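Long-range contact in protein CbbY (Rhodobacter sphaeroides, PDB 4UAS), which dephosphorylates xylulose-1,5-bisphosphate, a potent inhibitor of Rubisco made by Rubisco itself, as a magnesium-dependent phosphatase of the HAD superfamily: residues E15-T27 with W35-T47. Residues are numbered along the deposited sequence; the frame is centred on the assembly and turned at random. Where two conformers were deposited one is given.
Sequences ETEELHRRAFNET and WFWDREEYRELLT
Asn25 grips the backbone of Trp37 with both ends of its side-chain amide: Trp37 N donates to Asn25 OD1 at 2.8 Å, almost straight at 178°, and Asn25 ND2 returns a bond of 3.0 Å to Trp37 O. The same amide lies over the Phe36 ring, the planes only 17° apart, with ND2 3.5 Å from Phe36 CE1. Trp37 O also accepts from Arg21 NH1 (2.9 Å), in the carbonyl plane and on a lone pair. These bonds tie helix 17-31 to the segment leading into helix 39-45, the short helical segments crossing at 108°, within the helical cap characteristic of this HAD family. The backbone sets Arg21 CB over one face of the Tyr42 ring; CG and CD run on along Tyr42, and the bend at chi3 turns NE and NH2 side-on to Glu18, one nitrogen to each oxygen. Arg39 meets Glu18 OE2 from above the carboxylate plane, NE at 2.8 Å, and Tyr198 OH is hydrogen-bonded to Glu18 OE1. Without the guanidinium, as with an alanine here, Glu18 would probably be freer to turn, and Trp37 O would keep Asn25 ND2 but lose its second donor. Trp37 CZ3 sits over the centre of the Phe24 ring, the two rings oblique. Nearer the active site, Tyr42 OH donates to OE1 of substrate-binding Glu17 at 2.7 Å, nearly along its C-O axis, while Leu46 CD2 packs 3.4 Å from Glu17 CD.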
loop_
_atom_site.group_PDB
_atom_site.type_symbol
_atom_site.label_atom_id
_atom_site.label_comp_id
_atom_site.label_asym_id
_atom_site.label_seq_id
_atom_site.Cartn_x
_atom_site.Cartn_y
_atom_site.Cartn_z
ATOM N N GLU A 15 -6.970 -1.269 6.053
ATOM C CA GLU A 15 -6.143 -0.706 7.128
ATOM C C GLU A 15 -5.215 -1.824 7.626
ATOM O O GLU A 15 -5.617 -2.708 8.399
ATOM C CB GLU A 15 -7.005 -0.205 8.265
ATOM C CG GLU A 15 -7.515 1.189 8.074
ATOM C CD GLU A 15 -6.342 2.324 8.336
ATOM O OE1 GLU A 15 -6.763 3.469 8.462
ATOM O OE2 GLU A 15 -5.045 2.141 8.639
ATOM N N THR A 16 -3.969 -1.790 7.177
ATOM C CA THR A 16 -2.978 -2.834 7.456
ATOM C C THR A 16 -1.886 -2.398 8.374
ATOM O O THR A 16 -1.119 -3.237 8.868
ATOM C CB THR A 16 -2.274 -3.253 6.142
ATOM O OG1 THR A 16 -1.723 -2.076 5.585
ATOM C CG2 THR A 16 -3.246 -3.911 5.156
ATOM N N GLU A 17 -1.649 -1.078 8.579
ATOM C CA GLU A 17 -0.399 -0.652 9.211
ATOM C C GLU A 17 -0.308 -1.035 10.636
ATOM O O GLU A 17 0.837 -1.308 11.098
ATOM C CB GLU A 17 -0.095 0.800 9.022
ATOM C CG GLU A 17 0.347 1.090 7.578
ATOM C CD GLU A 17 1.671 0.519 7.132
ATOM O OE1 GLU A 17 2.422 -0.178 7.861
ATOM O OE2 GLU A 17 2.003 0.712 5.939
ATOM N N GLU A 18 -1.386 -1.124 11.429
ATOM C CA GLU A 18 -1.217 -1.602 12.786
ATOM C C GLU A 18 -0.813 -3.050 12.775
ATOM O O GLU A 18 -0.090 -3.496 13.670
ATOM C CB GLU A 18 -2.484 -1.369 13.589
ATOM C CG GLU A 18 -2.605 -0.043 14.215
ATOM C CD GLU A 18 -1.516 0.193 15.263
ATOM O OE1 GLU A 18 -0.447 0.519 14.852
ATOM O OE2 GLU A 18 -1.792 0.158 16.531
ATOM N N LEU A 19 -1.285 -3.852 11.813
ATOM C CA LEU A 19 -0.847 -5.217 11.715
ATOM C C LEU A 19 0.624 -5.301 11.315
ATOM O O LEU A 19 1.355 -6.177 11.817
ATOM C CB LEU A 19 -1.764 -6.015 10.750
ATOM C CG LEU A 19 -1.699 -7.548 10.938
ATOM C CD1 LEU A 19 -2.403 -7.937 12.240
ATOM C CD2 LEU A 19 -2.410 -8.228 9.775
ATOM N N HIS A 20 1.068 -4.482 10.376
ATOM C CA HIS A 20 2.477 -4.397 10.086
ATOM C C HIS A 20 3.275 -4.057 11.325
ATOM O O HIS A 20 4.316 -4.661 11.576
ATOM C CB HIS A 20 2.764 -3.340 9.007
ATOM C CG HIS A 20 2.429 -3.768 7.613
ATOM N ND1 HIS A 20 3.129 -4.743 6.966
ATOM C CD2 HIS A 20 1.463 -3.324 6.764
ATOM C CE1 HIS A 20 2.587 -4.895 5.764
ATOM N NE2 HIS A 20 1.595 -4.051 5.612
ATOM N N ARG A 21 2.847 -3.067 12.116
ATOM C CA ARG A 21 3.558 -2.672 13.332
ATOM C C ARG A 21 3.673 -3.822 14.294
ATOM O O ARG A 21 4.766 -4.092 14.845
ATOM C CB ARG A 21 2.905 -1.457 13.967
ATOM C CG ARG A 21 3.728 -0.877 15.141
ATOM C CD ARG A 21 3.092 0.385 15.720
ATOM N NE ARG A 21 1.858 0.167 16.443
ATOM C CZ ARG A 21 1.757 -0.038 17.753
ATOM N NH1 ARG A 21 2.815 -0.088 18.524
ATOM N NH2 ARG A 21 0.559 -0.181 18.288
ATOM N N ARG A 22 2.604 -4.585 14.473
ATOM C CA ARG A 22 2.615 -5.770 15.313
ATOM C C ARG A 22 3.636 -6.761 14.764
ATOM O O ARG A 22 4.398 -7.364 15.526
ATOM C CB ARG A 22 1.217 -6.393 15.397
ATOM C CG ARG A 22 1.140 -7.716 16.150
ATOM C CD ARG A 22 -0.295 -8.232 16.276
ATOM N NE ARG A 22 -0.234 -9.535 16.936
ATOM C CZ ARG A 22 -1.285 -10.362 16.989
ATOM N NH1 ARG A 22 -2.403 -10.017 16.460
ATOM N NH2 ARG A 22 -1.155 -11.543 17.521
ATOM N N ALA A 23 3.612 -7.037 13.459
ATOM C CA ALA A 23 4.534 -7.994 12.880
ATOM C C ALA A 23 5.982 -7.549 13.113
ATOM O O ALA A 23 6.863 -8.365 13.404
ATOM C CB ALA A 23 4.271 -8.171 11.413
ATOM N N PHE A 24 6.291 -6.238 12.940
ATOM C CA PHE A 24 7.619 -5.755 13.240
ATOM C C PHE A 24 7.985 -6.035 14.691
ATOM O O PHE A 24 9.033 -6.605 14.999
ATOM C CB PHE A 24 7.765 -4.254 12.957
ATOM C CG PHE A 24 7.942 -3.860 11.505
ATOM C CD1 PHE A 24 9.133 -4.150 10.873
ATOM C CD2 PHE A 24 6.963 -3.170 10.813
ATOM C CE1 PHE A 24 9.348 -3.749 9.550
ATOM C CE2 PHE A 24 7.167 -2.795 9.510
ATOM C CZ PHE A 24 8.363 -3.072 8.862
ATOM N N ASN A 25 7.131 -5.590 15.631
ATOM C CA ASN A 25 7.497 -5.702 17.042
ATOM C C ASN A 25 7.632 -7.133 17.489
ATOM O O ASN A 25 8.538 -7.477 18.265
ATOM C CB ASN A 25 6.481 -4.932 17.897
ATOM C CG ASN A 25 6.635 -3.453 17.750
ATOM O OD1 ASN A 25 7.761 -2.965 17.592
ATOM N ND2 ASN A 25 5.557 -2.712 17.870
ATOM N N GLU A 26 6.736 -8.024 17.029
ATOM C CA GLU A 26 6.862 -9.436 17.367
ATOM C C GLU A 26 8.128 -10.055 16.810
ATOM O O GLU A 26 8.709 -10.937 17.414
ATOM C CB GLU A 26 5.574 -10.155 16.971
ATOM C CG GLU A 26 4.373 -9.793 17.809
ATOM C CD GLU A 26 3.120 -10.582 17.523
ATOM O OE1 GLU A 26 3.120 -11.421 16.598
ATOM O OE2 GLU A 26 2.117 -10.327 18.241
ATOM N N THR A 27 8.513 -9.620 15.617
ATOM C CA THR A 27 9.748 -10.101 14.992
ATOM C C THR A 27 10.961 -9.663 15.829
ATOM O O THR A 27 11.867 -10.428 16.117
ATOM C CB THR A 27 9.833 -9.638 13.556
ATOM O OG1 THR A 27 8.779 -10.190 12.799
ATOM C CG2 THR A 27 11.172 -10.098 12.946
ATOM N N TRP A 35 14.393 -3.568 20.427
ATOM C CA TRP A 35 13.676 -2.589 19.607
ATOM C C TRP A 35 12.178 -2.765 19.765
ATOM O O TRP A 35 11.653 -3.874 19.826
ATOM C CB TRP A 35 14.015 -2.770 18.102
ATOM C CG TRP A 35 15.452 -2.936 17.788
ATOM C CD1 TRP A 35 16.548 -2.491 18.484
ATOM C CD2 TRP A 35 15.950 -3.529 16.612
ATOM N NE1 TRP A 35 17.690 -2.863 17.836
ATOM C CE2 TRP A 35 17.349 -3.487 16.665
ATOM C CE3 TRP A 35 15.326 -4.125 15.499
ATOM C CZ2 TRP A 35 18.151 -4.011 15.649
ATOM C CZ3 TRP A 35 16.134 -4.698 14.491
ATOM C CH2 TRP A 35 17.531 -4.600 14.552
ATOM N N PHE A 36 11.459 -1.626 19.804
ATOM C CA PHE A 36 10.004 -1.667 19.921
ATOM C C PHE A 36 9.480 -0.343 19.353
ATOM O O PHE A 36 9.944 0.724 19.764
ATOM C CB PHE A 36 9.555 -1.830 21.392
ATOM C CG PHE A 36 8.100 -1.849 21.515
ATOM C CD1 PHE A 36 7.389 -3.065 21.248
ATOM C CD2 PHE A 36 7.369 -0.771 21.768
ATOM C CE1 PHE A 36 6.021 -3.151 21.317
ATOM C CE2 PHE A 36 6.001 -0.816 21.816
ATOM C CZ PHE A 36 5.292 -1.995 21.594
ATOM N N TRP A 37 8.590 -0.440 18.384
ATOM C CA TRP A 37 8.010 0.710 17.747
ATOM C C TRP A 37 6.584 0.991 18.224
ATOM O O TRP A 37 5.655 0.237 17.952
ATOM C CB TRP A 37 7.988 0.497 16.225
ATOM C CG TRP A 37 9.358 0.396 15.598
ATOM C CD1 TRP A 37 10.519 0.690 16.131
ATOM C CD2 TRP A 37 9.614 -0.012 14.233
ATOM N NE1 TRP A 37 11.552 0.476 15.251
ATOM C CE2 TRP A 37 11.012 0.059 14.058
ATOM C CE3 TRP A 37 8.831 -0.422 13.148
ATOM C CZ2 TRP A 37 11.620 -0.246 12.841
ATOM C CZ3 TRP A 37 9.462 -0.735 11.969
ATOM C CH2 TRP A 37 10.826 -0.646 11.801
ATOM N N ASP A 38 6.456 2.050 19.029
ATOM C CA ASP A 38 5.150 2.515 19.453
ATOM C C ASP A 38 4.478 3.289 18.324
ATOM O O ASP A 38 5.095 3.576 17.301
ATOM C CB ASP A 38 5.162 3.235 20.812
ATOM C CG ASP A 38 5.978 4.465 20.869
ATOM O OD1 ASP A 38 6.141 5.199 19.858
ATOM O OD2 ASP A 38 6.465 4.786 22.048
ATOM N N ARG A 39 3.210 3.632 18.489
ATOM C CA ARG A 39 2.509 4.357 17.438
ATOM C C ARG A 39 3.115 5.691 17.059
ATOM O O ARG A 39 3.151 6.080 15.906
ATOM C CB ARG A 39 1.045 4.590 17.785
ATOM C CG ARG A 39 0.186 3.411 17.678
ATOM C CD ARG A 39 -1.230 3.745 18.040
ATOM N NE ARG A 39 -2.161 2.708 17.736
ATOM C CZ ARG A 39 -3.463 2.815 17.926
ATOM N NH1 ARG A 39 -4.025 3.899 18.439
ATOM N NH2 ARG A 39 -4.259 1.824 17.627
ATOM N N GLU A 40 3.602 6.414 18.080
ATOM C CA GLU A 40 4.199 7.706 17.816
ATOM C C GLU A 40 5.425 7.547 16.902
ATOM O O GLU A 40 5.596 8.287 15.914
ATOM C CB GLU A 40 4.584 8.377 19.153
ATOM C CG GLU A 40 5.316 9.676 18.981
ATOM C CD GLU A 40 5.538 10.453 20.280
ATOM O OE1 GLU A 40 4.951 10.180 21.298
ATOM O OE2 GLU A 40 6.179 11.495 20.227
ATOM N N GLU A 41 6.299 6.592 17.240
ATOM C CA GLU A 41 7.494 6.407 16.410
ATOM C C GLU A 41 7.090 5.814 15.043
ATOM O O GLU A 41 7.661 6.183 14.010
ATOM C CB GLU A 41 8.511 5.560 17.121
ATOM C CG GLU A 41 9.727 5.240 16.289
ATOM C CD GLU A 41 10.914 4.799 17.069
ATOM O OE1 GLU A 41 10.741 4.311 18.172
ATOM O OE2 GLU A 41 12.023 4.959 16.603
ATOM N N TYR A 42 6.140 4.895 15.014
ATOM C CA TYR A 42 5.770 4.297 13.743
ATOM C C TYR A 42 5.180 5.312 12.794
ATOM O O TYR A 42 5.442 5.277 11.558
ATOM C CB TYR A 42 4.815 3.092 14.006
ATOM C CG TYR A 42 4.733 2.170 12.811
ATOM C CD1 TYR A 42 5.873 1.491 12.355
ATOM C CD2 TYR A 42 3.554 1.969 12.104
ATOM C CE1 TYR A 42 5.839 0.598 11.293
ATOM C CE2 TYR A 42 3.489 1.102 11.050
ATOM C CZ TYR A 42 4.601 0.411 10.633
ATOM O OH TYR A 42 4.587 -0.410 9.532
ATOM N N ARG A 43 4.412 6.264 13.269
ATOM C CA ARG A 43 3.871 7.327 12.387
ATOM C C ARG A 43 4.951 8.083 11.678
ATOM O O ARG A 43 4.800 8.405 10.512
ATOM C CB ARG A 43 2.997 8.255 13.223
ATOM C CG ARG A 43 2.277 9.328 12.370
ATOM C CD ARG A 43 1.428 10.261 13.215
ATOM N NE ARG A 43 0.319 9.518 13.801
ATOM C CZ ARG A 43 -0.880 9.311 13.306
ATOM N NH1 ARG A 43 -1.283 9.879 12.132
ATOM N NH2 ARG A 43 -1.659 8.466 13.887
ATOM N N GLU A 44 6.100 8.305 12.357
ATOM C CA GLU A 44 7.264 8.956 11.707
ATOM C C GLU A 44 7.944 8.026 10.721
ATOM O O GLU A 44 8.220 8.410 9.568
ATOM C CB GLU A 44 8.228 9.437 12.762
ATOM C CG GLU A 44 7.672 10.478 13.741
ATOM C CD GLU A 44 7.059 11.679 13.037
ATOM O OE1 GLU A 44 7.757 12.277 12.140
ATOM O OE2 GLU A 44 5.847 12.018 13.364
ATOM N N LEU A 45 8.193 6.808 11.144
ATOM C CA LEU A 45 8.854 5.852 10.273
ATOM C C LEU A 45 8.084 5.523 8.999
ATOM O O LEU A 45 8.702 5.122 7.984
ATOM C CB LEU A 45 9.153 4.573 11.064
ATOM C CG LEU A 45 10.207 4.618 12.149
ATOM C CD1 LEU A 45 10.242 3.314 12.935
ATOM C CD2 LEU A 45 11.566 4.967 11.541
ATOM N N LEU A 46 6.769 5.668 9.032
ATOM C CA LEU A 46 5.924 5.426 7.888
ATOM C C LEU A 46 6.173 6.371 6.750
ATOM O O LEU A 46 5.749 6.062 5.617
ATOM C CB LEU A 46 4.439 5.441 8.290
ATOM C CG LEU A 46 3.877 4.138 8.890
ATOM C CD1 LEU A 46 2.507 4.388 9.448
ATOM C CD2 LEU A 46 3.824 3.060 7.845
ATOM N N THR A 47 6.845 7.485 6.938
ATOM C CA THR A 47 7.173 8.396 5.842
ATOM C C THR A 47 8.246 7.815 4.931
ATOM O O THR A 47 8.429 8.316 3.820
ATOM C CB THR A 47 7.544 9.825 6.275
ATOM O OG1 THR A 47 8.814 9.781 6.965
ATOM C CG2 THR A 47 6.460 10.408 7.175
#